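Local structure of prolyl oligopeptidase (Novosphingobium capsulatum, 1YR2) at residues S274-V283 with F322-F332; S287-V298 with V309-W320. The protein probably cleaves oligopeptides on the carboxyl side of proline, and less readily of alanine, as a serine peptidase of the S9A family. All coordinates share one frame; numbering follows the deposited sequence.

Overall arrangement
Both contacts belong to the N-terminal beta-propeller, at two neighbouring four-stranded antiparallel sheets, that of 270-311 and that of 320-357. Contact 1 packs a hairpin of the first against a hairpin of the second, while contact 2 pairs the third strand (295-302) with the edge strand (305-311) and the chain leading from it to strand 320-326. Their centres lie about 16 Å apart. Between them the apolar filling is continuous: Val283 CG1 and Phe332 CE2 each come within 3.8 Å of Val296 CG1, and Phe332 CB lies 3.8 Å from Trp320 CE3. Both lie apart from the alpha/beta-hydrolase domain, which, as in the family, probably carries the catalytic serine.

Contact 1 (S274-V283 with F322-F332); sequences SVSSDGRWVV and FVDGVGDQLWF
Val283 lays its CG2 methyl over one face of the Phe322 ring, 3.8 Å from the ring centroid, a CH-pi contact. Leu330 CD1 and the ring edge of Phe332 touch the same valine, a compact branched residue that fits between two sheets, while Leu330 CD2 turns to Trp281 CB. At the rim of Phe322, Ser274 CB and Ser276 CA approach near the ring plane, where small residues leave room for the phenyl.

Polar groups join the two turn regions. Asp324 receives Ser277 N on the syn lone pair of OD1 (2.8 Å) and Ser277 OG on OD2 (2.8 Å), the hydroxyl somewhat out of plane; Gly325 N adds a weak bond to OD1. Asp278 makes the reciprocal bond: with CG between its backbone N and carbonyl carbon (chi1 59°), OD2 takes Gly327 N through the syn lone pair at 2.8 Å. Trp281 NE1 reaches Asp328 OD1 at 2.9 Å on its anti side, tilted 25° from the carboxylate plane. Arg280 NH1 stands 3.1 Å from Asp328 OD1, which lies over the guanidinium face, so this salt bridge acts through charge alone.

Behind these groups, one water links Ser276 OG, Asp278 OD1 and Gly327 O, and Ser276 OG accepts Trp281 N. The type I turn 276-279 thus docks on the type II' turn 326-329, whose Gly327 tolerates positive phi. In these neighbouring propeller sheets, strand 295-302 flanks the first hairpin and strand 342-347 the second.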
loop_
_atom_site.group_PDB
_atom_site.type_symbol
_atom_site.label_atom_id
_atom_site.label_comp_id
_atom_site.label_asym_id
_atom_site.label_seq_id
_atom_site.Cartn_x
_atom_site.Cartn_y
_atom_site.Cartn_z
ATOM N N SER A 274 24.621 -2.483 9.665
ATOM C CA SER A 274 23.871 -3.467 10.427
ATOM C C SER A 274 24.865 -4.413 11.070
ATOM O O SER A 274 26.030 -4.415 10.691
ATOM C CB SER A 274 22.950 -4.304 9.522
ATOM O OG SER A 274 22.078 -3.451 8.838
ATOM N N VAL A 275 24.392 -5.196 12.041
ATOM C CA VAL A 275 25.201 -6.193 12.746
ATOM C C VAL A 275 24.362 -7.428 12.789
ATOM O O VAL A 275 23.146 -7.388 13.032
ATOM C CB VAL A 275 25.600 -5.739 14.184
ATOM C CG1 VAL A 275 26.503 -6.721 14.824
ATOM C CG2 VAL A 275 26.311 -4.387 14.171
ATOM N N SER A 276 24.987 -8.544 12.517
ATOM C CA SER A 276 24.297 -9.811 12.623
ATOM C C SER A 276 23.817 -10.037 14.073
ATOM O O SER A 276 24.383 -9.481 15.032
ATOM C CB SER A 276 25.145 -10.976 12.087
ATOM O OG SER A 276 26.373 -11.133 12.777
ATOM N N SER A 277 22.745 -10.819 14.212
ATOM C CA SER A 277 22.088 -10.977 15.504
ATOM C C SER A 277 22.959 -11.591 16.605
ATOM O O SER A 277 22.744 -11.270 17.768
ATOM C CB SER A 277 20.757 -11.759 15.347
ATOM O OG SER A 277 20.984 -12.982 14.647
ATOM N N ASP A 278 23.954 -12.405 16.246
ATOM C CA ASP A 278 24.864 -12.975 17.219
ATOM C C ASP A 278 26.114 -12.116 17.389
ATOM O O ASP A 278 27.044 -12.492 18.068
ATOM C CB ASP A 278 25.211 -14.439 16.857
ATOM C CG ASP A 278 25.855 -14.593 15.481
ATOM O OD1 ASP A 278 26.109 -13.567 14.776
ATOM O OD2 ASP A 278 26.152 -15.750 15.058
ATOM N N GLY A 279 26.144 -10.975 16.723
ATOM C CA GLY A 279 27.129 -9.955 16.966
ATOM C C GLY A 279 28.451 -10.172 16.246
ATOM O O GLY A 279 29.404 -9.422 16.477
ATOM N N ARG A 280 28.479 -11.138 15.337
ATOM C CA ARG A 280 29.720 -11.593 14.724
ATOM C C ARG A 280 30.233 -10.797 13.523
ATOM O O ARG A 280 31.437 -10.844 13.230
ATOM C CB ARG A 280 29.574 -13.061 14.315
ATOM C CG ARG A 280 29.678 -14.045 15.483
ATOM C CD ARG A 280 29.368 -15.449 15.072
ATOM N NE ARG A 280 30.469 -16.436 15.014
ATOM C CZ ARG A 280 31.703 -16.236 14.601
ATOM N NH1 ARG A 280 32.141 -15.061 14.232
ATOM N NH2 ARG A 280 32.532 -17.242 14.553
ATOM N N TRP A 281 29.330 -10.152 12.796
ATOM C CA TRP A 281 29.650 -9.428 11.560
ATOM C C TRP A 281 28.948 -8.072 11.495
ATOM O O TRP A 281 27.734 -7.975 11.764
ATOM C CB TRP A 281 29.256 -10.251 10.356
ATOM C CG TRP A 281 30.150 -11.413 10.163
ATOM C CD1 TRP A 281 29.946 -12.692 10.620
ATOM C CD2 TRP A 281 31.433 -11.415 9.520
ATOM N NE1 TRP A 281 31.024 -13.477 10.277
ATOM C CE2 TRP A 281 31.953 -12.704 9.621
ATOM C CE3 TRP A 281 32.194 -10.436 8.846
ATOM C CZ2 TRP A 281 33.203 -13.049 9.076
ATOM C CZ3 TRP A 281 33.419 -10.765 8.349
ATOM C CH2 TRP A 281 33.906 -12.070 8.439
ATOM N N VAL A 282 29.725 -7.046 11.140
ATOM C CA VAL A 282 29.185 -5.747 10.675
ATOM C C VAL A 282 29.011 -5.841 9.165
ATOM O O VAL A 282 29.882 -6.357 8.464
ATOM C CB VAL A 282 30.140 -4.598 11.032
ATOM C CG1 VAL A 282 29.692 -3.267 10.508
ATOM C CG2 VAL A 282 30.311 -4.535 12.556
ATOM N N VAL A 283 27.868 -5.374 8.672
ATOM C CA VAL A 283 27.557 -5.372 7.263
ATOM C C VAL A 283 27.140 -3.970 6.882
ATOM O O VAL A 283 26.202 -3.358 7.465
ATOM C CB VAL A 283 26.446 -6.370 6.921
ATOM C CG1 VAL A 283 26.108 -6.379 5.431
ATOM C CG2 VAL A 283 26.853 -7.759 7.398
ATOM N N PHE A 322 20.698 -7.276 3.070
ATOM C CA PHE A 322 21.185 -8.161 4.143
ATOM C C PHE A 322 20.013 -8.640 4.979
ATOM O O PHE A 322 19.220 -7.862 5.402
ATOM C CB PHE A 322 22.154 -7.369 5.013
ATOM C CG PHE A 322 22.667 -8.110 6.227
ATOM C CD1 PHE A 322 23.242 -9.340 6.117
ATOM C CD2 PHE A 322 22.576 -7.509 7.477
ATOM C CE1 PHE A 322 23.693 -9.993 7.240
ATOM C CE2 PHE A 322 23.060 -8.145 8.588
ATOM C CZ PHE A 322 23.633 -9.379 8.449
ATOM N N VAL A 323 19.937 -9.946 5.195
ATOM C CA VAL A 323 18.875 -10.532 6.021
ATOM C C VAL A 323 19.378 -10.657 7.454
ATOM O O VAL A 323 18.924 -9.912 8.324
ATOM C CB VAL A 323 18.412 -11.871 5.433
ATOM C CG1 VAL A 323 17.330 -12.510 6.270
ATOM C CG2 VAL A 323 17.877 -11.696 4.047
ATOM N N ASP A 324 20.309 -11.580 7.690
ATOM C CA ASP A 324 20.960 -11.757 8.971
ATOM C C ASP A 324 22.151 -12.688 8.762
ATOM O O ASP A 324 22.376 -13.194 7.651
ATOM C CB ASP A 324 19.956 -12.349 9.981
ATOM C CG ASP A 324 20.322 -12.095 11.453
ATOM O OD1 ASP A 324 21.393 -11.510 11.816
ATOM O OD2 ASP A 324 19.526 -12.455 12.336
ATOM N N GLY A 325 22.919 -12.890 9.826
ATOM C CA GLY A 325 24.020 -13.831 9.844
ATOM C C GLY A 325 23.877 -14.795 11.006
ATOM O O GLY A 325 23.255 -14.475 11.997
ATOM N N VAL A 326 24.393 -16.001 10.831
ATOM C CA VAL A 326 24.534 -16.959 11.921
ATOM C C VAL A 326 25.940 -17.471 11.778
ATOM O O VAL A 326 26.304 -18.020 10.731
ATOM C CB VAL A 326 23.573 -18.161 11.810
ATOM C CG1 VAL A 326 23.814 -19.174 12.952
ATOM C CG2 VAL A 326 22.175 -17.726 11.787
ATOM N N GLY A 327 26.761 -17.244 12.795
ATOM C CA GLY A 327 28.137 -17.736 12.739
ATOM C C GLY A 327 28.887 -16.955 11.662
ATOM O O GLY A 327 28.821 -15.733 11.630
ATOM N N ASP A 328 29.566 -17.641 10.749
ATOM C CA ASP A 328 30.294 -16.946 9.685
ATOM C C ASP A 328 29.582 -17.063 8.349
ATOM O O ASP A 328 30.195 -17.015 7.283
ATOM C CB ASP A 328 31.710 -17.469 9.583
ATOM C CG ASP A 328 32.601 -16.996 10.708
ATOM O OD1 ASP A 328 32.338 -15.899 11.287
ATOM O OD2 ASP A 328 33.634 -17.638 11.013
ATOM N N GLN A 329 28.268 -17.259 8.420
ATOM C CA GLN A 329 27.415 -17.259 7.238
ATOM C C GLN A 329 26.428 -16.101 7.305
ATOM O O GLN A 329 25.808 -15.870 8.324
ATOM C CB GLN A 329 26.685 -18.597 7.120
ATOM C CG GLN A 329 27.685 -19.733 6.825
ATOM C CD GLN A 329 27.063 -21.078 6.694
ATOM O OE1 GLN A 329 26.025 -21.347 7.303
ATOM N NE2 GLN A 329 27.692 -21.941 5.898
ATOM N N LEU A 330 26.273 -15.413 6.188
ATOM C CA LEU A 330 25.351 -14.311 6.026
ATOM C C LEU A 330 24.349 -14.632 4.908
ATOM O O LEU A 330 24.699 -15.229 3.909
ATOM C CB LEU A 330 26.145 -13.078 5.606
ATOM C CG LEU A 330 27.294 -12.589 6.489
ATOM C CD1 LEU A 330 27.838 -11.291 5.899
ATOM C CD2 LEU A 330 26.883 -12.381 7.922
ATOM N N TRP A 331 23.115 -14.166 5.026
ATOM C CA TRP A 331 22.132 -14.362 3.969
ATOM C C TRP A 331 21.695 -13.001 3.441
ATOM O O TRP A 331 21.513 -12.086 4.206
ATOM C CB TRP A 331 20.892 -15.062 4.530
ATOM C CG TRP A 331 21.151 -16.525 4.719
ATOM C CD1 TRP A 331 20.811 -17.525 3.868
ATOM C CD2 TRP A 331 21.835 -17.147 5.804
ATOM N NE1 TRP A 331 21.206 -18.740 4.368
ATOM C CE2 TRP A 331 21.825 -18.547 5.564
ATOM C CE3 TRP A 331 22.378 -16.686 6.999
ATOM C CZ2 TRP A 331 22.416 -19.477 6.427
ATOM C CZ3 TRP A 331 22.960 -17.629 7.877
ATOM C CH2 TRP A 331 22.975 -19.000 7.569
ATOM N N PHE A 332 21.488 -12.920 2.132
ATOM C CA PHE A 332 21.066 -11.728 1.436
ATOM C C PHE A 332 19.927 -12.053 0.462
ATOM O O PHE A 332 19.837 -13.148 -0.093
ATOM C CB PHE A 332 22.242 -11.140 0.570
ATOM C CG PHE A 332 23.387 -10.618 1.376
ATOM C CD1 PHE A 332 24.374 -11.494 1.793
ATOM C CD2 PHE A 332 23.508 -9.262 1.700
ATOM C CE1 PHE A 332 25.445 -11.063 2.521
ATOM C CE2 PHE A 332 24.610 -8.814 2.443
ATOM C CZ PHE A 332 25.566 -9.713 2.866
HETATM O O HOH W 1 26.772 -13.849 12.175
HETATM O O HOH W 2 22.636 -14.929 14.555
#

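Contact 2 (S287-V298 with V309-W320); sequences SEGTDPVNTVHV and VTALIPDLKAQW
A classic beta bulge interrupts the antiparallel pairing at the edge of a propeller sheet: Leu312 and Ile313 both face Val296, whose O accepts Leu312 N at 2.8 Å and Ile313 N at 3.0 Å. Val298 and Thr310 exchange backbone bonds beyond it. Between the bulge and this pair, His297 sets CD2 3.5 Å from Ala311 CA, a small residue that lets the imidazole lie close to the neighbouring strand.

Past the corner at Leu312, Asn294 grips the departing chain. Its OD1 takes Trp320 N in a nearly straight bond (2.9 Å, 175°), and ND2 gives one hydrogen to Trp320 O at 2.9 Å and another to Thr295 O. With CG set between backbone N and carbonyl carbon (chi1 68°), the amide is turned back to Trp320, and the backbone N of Asn294 binds Ala318 O. Asparagine suits the place because one flat group both donates and accepts.

Apolar contacts flank the polar grip: Val296 CG2 meets Trp320 CB at 3.7 Å, and Leu316 CD2 rests 3.6 Å from Asn294 CA.

Three bonds fix the rotation of the buried Asn294 amide, satisfying its polar atoms while tying the start of one sheet's third strand to Trp320, in the first strand of the next.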
loop_
_atom_site.group_PDB
_atom_site.type_symbol
_atom_site.label_atom_id
_atom_site.label_comp_id
_atom_site.label_asym_id
_atom_site.label_seq_id
_atom_site.Cartn_x
_atom_site.Cartn_y
_atom_site.Cartn_z
ATOM N N SER A 287 24.693 2.809 -1.253
ATOM C CA SER A 287 24.020 3.142 -2.505
ATOM C C SER A 287 24.186 4.603 -2.846
ATOM O O SER A 287 24.658 5.401 -2.034
ATOM C CB SER A 287 22.532 2.777 -2.405
ATOM O OG SER A 287 21.871 3.573 -1.414
ATOM N N GLU A 288 23.740 4.957 -4.048
ATOM C CA GLU A 288 23.825 6.299 -4.528
ATOM C C GLU A 288 22.634 6.527 -5.428
ATOM O O GLU A 288 22.430 5.737 -6.336
ATOM C CB GLU A 288 25.117 6.376 -5.341
ATOM C CG GLU A 288 25.501 7.736 -5.725
ATOM C CD GLU A 288 26.877 7.787 -6.344
ATOM O OE1 GLU A 288 27.844 7.155 -5.801
ATOM O OE2 GLU A 288 26.971 8.496 -7.362
ATOM N N GLY A 289 21.837 7.549 -5.163
ATOM C CA GLY A 289 20.878 8.054 -6.156
ATOM C C GLY A 289 19.689 7.186 -6.607
ATOM O O GLY A 289 19.531 6.932 -7.818
ATOM N N THR A 290 18.828 6.773 -5.671
ATOM C CA THR A 290 17.545 6.009 -5.955
ATOM C C THR A 290 17.523 4.765 -6.902
ATOM O O THR A 290 16.493 4.090 -6.961
ATOM C CB THR A 290 16.360 6.948 -6.428
ATOM O OG1 THR A 290 16.523 7.274 -7.818
ATOM C CG2 THR A 290 16.340 8.294 -5.697
ATOM N N ASP A 291 18.575 4.442 -7.653
ATOM C CA ASP A 291 18.589 3.131 -8.332
ATOM C C ASP A 291 18.661 2.058 -7.227
ATOM O O ASP A 291 19.444 2.202 -6.281
ATOM C CB ASP A 291 19.772 2.978 -9.286
ATOM C CG ASP A 291 20.242 4.321 -9.827
ATOM O OD1 ASP A 291 21.076 5.008 -9.120
ATOM O OD2 ASP A 291 19.790 4.766 -10.927
ATOM N N PRO A 292 17.836 1.015 -7.330
ATOM C CA PRO A 292 17.745 -0.012 -6.285
ATOM C C PRO A 292 18.867 -1.061 -6.399
ATOM O O PRO A 292 18.582 -2.264 -6.608
ATOM C CB PRO A 292 16.364 -0.625 -6.549
ATOM C CG PRO A 292 16.198 -0.508 -8.049
ATOM C CD PRO A 292 16.925 0.739 -8.465
ATOM N N VAL A 293 20.121 -0.595 -6.311
ATOM C CA VAL A 293 21.309 -1.427 -6.342
ATOM C C VAL A 293 22.277 -0.954 -5.245
ATOM O O VAL A 293 22.226 0.193 -4.823
ATOM C CB VAL A 293 22.021 -1.505 -7.744
ATOM C CG1 VAL A 293 21.043 -2.004 -8.841
ATOM C CG2 VAL A 293 22.685 -0.206 -8.190
ATOM N N ASN A 294 23.149 -1.843 -4.794
ATOM C CA ASN A 294 24.021 -1.515 -3.677
ATOM C C ASN A 294 25.265 -2.352 -3.602
ATOM O O ASN A 294 25.304 -3.465 -4.126
ATOM C CB ASN A 294 23.265 -1.530 -2.331
ATOM C CG ASN A 294 22.828 -2.920 -1.923
ATOM O OD1 ASN A 294 21.775 -3.397 -2.378
ATOM N ND2 ASN A 294 23.651 -3.609 -1.078
ATOM N N THR A 295 26.283 -1.802 -2.938
ATOM C CA THR A 295 27.473 -2.516 -2.591
ATOM C C THR A 295 27.334 -3.060 -1.195
ATOM O O THR A 295 26.420 -2.695 -0.465
ATOM C CB THR A 295 28.733 -1.619 -2.646
ATOM O OG1 THR A 295 28.658 -0.601 -1.638
ATOM C CG2 THR A 295 28.898 -0.911 -4.021
ATOM N N VAL A 296 28.261 -3.953 -0.843
ATOM C CA VAL A 296 28.273 -4.569 0.475
ATOM C C VAL A 296 29.697 -4.666 0.931
ATOM O O VAL A 296 30.550 -5.213 0.172
ATOM C CB VAL A 296 27.608 -6.009 0.463
ATOM C CG1 VAL A 296 27.622 -6.614 1.900
ATOM C CG2 VAL A 296 26.180 -5.955 -0.053
ATOM N N HIS A 297 29.986 -4.115 2.117
ATOM C CA HIS A 297 31.232 -4.326 2.813
ATOM C C HIS A 297 30.978 -5.042 4.150
ATOM O O HIS A 297 29.892 -4.888 4.741
ATOM C CB HIS A 297 31.950 -3.010 3.089
ATOM C CG HIS A 297 32.468 -2.331 1.863
ATOM N ND1 HIS A 297 31.648 -1.730 0.940
ATOM C CD2 HIS A 297 33.736 -2.196 1.391
ATOM C CE1 HIS A 297 32.393 -1.229 -0.039
ATOM N NE2 HIS A 297 33.662 -1.509 0.204
ATOM N N VAL A 298 31.938 -5.855 4.598
ATOM C CA VAL A 298 31.769 -6.607 5.850
ATOM C C VAL A 298 33.000 -6.452 6.740
ATOM O O VAL A 298 34.083 -6.171 6.257
ATOM C CB VAL A 298 31.481 -8.109 5.622
ATOM C CG1 VAL A 298 30.187 -8.256 4.846
ATOM C CG2 VAL A 298 32.636 -8.810 4.935
ATOM N N VAL A 309 37.531 -3.574 7.400
ATOM C CA VAL A 309 36.328 -3.554 6.544
ATOM C C VAL A 309 36.745 -3.970 5.142
ATOM O O VAL A 309 37.684 -3.359 4.568
ATOM C CB VAL A 309 35.663 -2.161 6.512
ATOM C CG1 VAL A 309 34.399 -2.163 5.624
ATOM C CG2 VAL A 309 35.251 -1.726 7.886
ATOM N N THR A 310 36.145 -5.039 4.608
ATOM C CA THR A 310 36.479 -5.510 3.247
ATOM C C THR A 310 35.271 -5.536 2.374
ATOM O O THR A 310 34.158 -5.721 2.833
ATOM C CB THR A 310 37.023 -6.924 3.241
ATOM O OG1 THR A 310 36.212 -7.724 4.097
ATOM C CG2 THR A 310 38.448 -6.996 3.793
ATOM N N ALA A 311 35.498 -5.397 1.083
ATOM C CA ALA A 311 34.436 -5.335 0.114
ATOM C C ALA A 311 33.970 -6.739 -0.190
ATOM O O ALA A 311 34.779 -7.577 -0.537
ATOM C CB ALA A 311 34.963 -4.686 -1.170
ATOM N N LEU A 312 32.679 -7.006 -0.069
ATOM C CA LEU A 312 32.155 -8.312 -0.483
ATOM C C LEU A 312 31.533 -8.203 -1.876
ATOM O O LEU A 312 31.723 -9.048 -2.694
ATOM C CB LEU A 312 31.095 -8.740 0.520
ATOM C CG LEU A 312 30.895 -10.146 1.060
ATOM C CD1 LEU A 312 29.443 -10.379 1.402
ATOM C CD2 LEU A 312 31.508 -11.264 0.230
ATOM N N ILE A 313 30.726 -7.178 -2.100
ATOM C CA ILE A 313 30.138 -6.864 -3.404
ATOM C C ILE A 313 30.633 -5.446 -3.702
ATOM O O ILE A 313 30.110 -4.490 -3.178
ATOM C CB ILE A 313 28.577 -6.869 -3.318
ATOM C CG1 ILE A 313 28.023 -8.231 -2.903
ATOM C CG2 ILE A 313 27.936 -6.334 -4.635
ATOM C CD1 ILE A 313 28.295 -9.381 -3.862
ATOM N N PRO A 314 31.727 -5.311 -4.437
ATOM C CA PRO A 314 32.371 -3.993 -4.578
ATOM C C PRO A 314 31.730 -3.014 -5.569
ATOM O O PRO A 314 32.030 -1.811 -5.498
ATOM C CB PRO A 314 33.803 -4.345 -5.031
ATOM C CG PRO A 314 33.724 -5.719 -5.600
ATOM C CD PRO A 314 32.516 -6.387 -5.027
ATOM N N ASP A 315 30.934 -3.489 -6.500
ATOM C CA ASP A 315 30.394 -2.619 -7.554
ATOM C C ASP A 315 28.889 -2.450 -7.404
ATOM O O ASP A 315 28.201 -3.287 -6.816
ATOM C CB ASP A 315 30.729 -3.148 -8.950
ATOM C CG ASP A 315 32.211 -3.369 -9.158
ATOM O OD1 ASP A 315 33.008 -2.424 -8.896
ATOM O OD2 ASP A 315 32.679 -4.467 -9.575
ATOM N N LEU A 316 28.377 -1.363 -7.958
ATOM C CA LEU A 316 26.951 -1.092 -7.957
ATOM C C LEU A 316 26.338 -1.668 -9.191
ATOM O O LEU A 316 26.362 -1.017 -10.242
ATOM C CB LEU A 316 26.716 0.412 -7.993
ATOM C CG LEU A 316 26.941 1.205 -6.724
ATOM C CD1 LEU A 316 26.812 2.657 -7.059
ATOM C CD2 LEU A 316 25.907 0.804 -5.681
ATOM N N LYS A 317 25.794 -2.879 -9.080
ATOM C CA LYS A 317 25.275 -3.658 -10.200
ATOM C C LYS A 317 23.904 -4.263 -9.894
ATOM O O LYS A 317 23.056 -4.367 -10.772
ATOM C CB LYS A 317 26.216 -4.835 -10.520
ATOM C CG LYS A 317 27.493 -4.495 -11.256
ATOM C CD LYS A 317 28.334 -5.775 -11.495
ATOM C CE LYS A 317 29.650 -5.485 -12.235
ATOM N NZ LYS A 317 30.836 -6.248 -11.667
ATOM N N ALA A 318 23.688 -4.646 -8.645
ATOM C CA ALA A 318 22.461 -5.331 -8.228
ATOM C C ALA A 318 22.061 -5.020 -6.783
ATOM O O ALA A 318 22.881 -4.537 -6.009
ATOM C CB ALA A 318 22.663 -6.861 -8.418
ATOM N N GLN A 319 20.790 -5.282 -6.457
ATOM C CA GLN A 319 20.281 -5.332 -5.098
ATOM C C GLN A 319 20.882 -6.506 -4.300
ATOM O O GLN A 319 20.879 -7.622 -4.734
ATOM C CB GLN A 319 18.722 -5.418 -5.114
ATOM C CG GLN A 319 18.048 -5.510 -3.716
ATOM C CD GLN A 319 16.676 -6.181 -3.739
ATOM O OE1 GLN A 319 15.816 -5.763 -4.468
ATOM N NE2 GLN A 319 16.508 -7.263 -2.971
ATOM N N TRP A 320 21.409 -6.216 -3.125
ATOM C CA TRP A 320 21.902 -7.185 -2.144
ATOM C C TRP A 320 21.446 -6.711 -0.772
ATOM O O TRP A 320 22.133 -5.892 -0.152
ATOM C CB TRP A 320 23.416 -7.235 -2.140
ATOM C CG TRP A 320 23.984 -7.902 -3.306
ATOM C CD1 TRP A 320 24.319 -7.323 -4.496
ATOM C CD2 TRP A 320 24.273 -9.294 -3.443
ATOM N NE1 TRP A 320 24.787 -8.276 -5.364
ATOM C CE2 TRP A 320 24.798 -9.488 -4.737
ATOM C CE3 TRP A 320 24.203 -10.395 -2.578
ATOM C CZ2 TRP A 320 25.217 -10.748 -5.212
ATOM C CZ3 TRP A 320 24.563 -11.623 -3.042
ATOM C CH2 TRP A 320 25.085 -11.804 -4.350
HETATM O O HOH W 3 25.783 -4.446 -6.632
#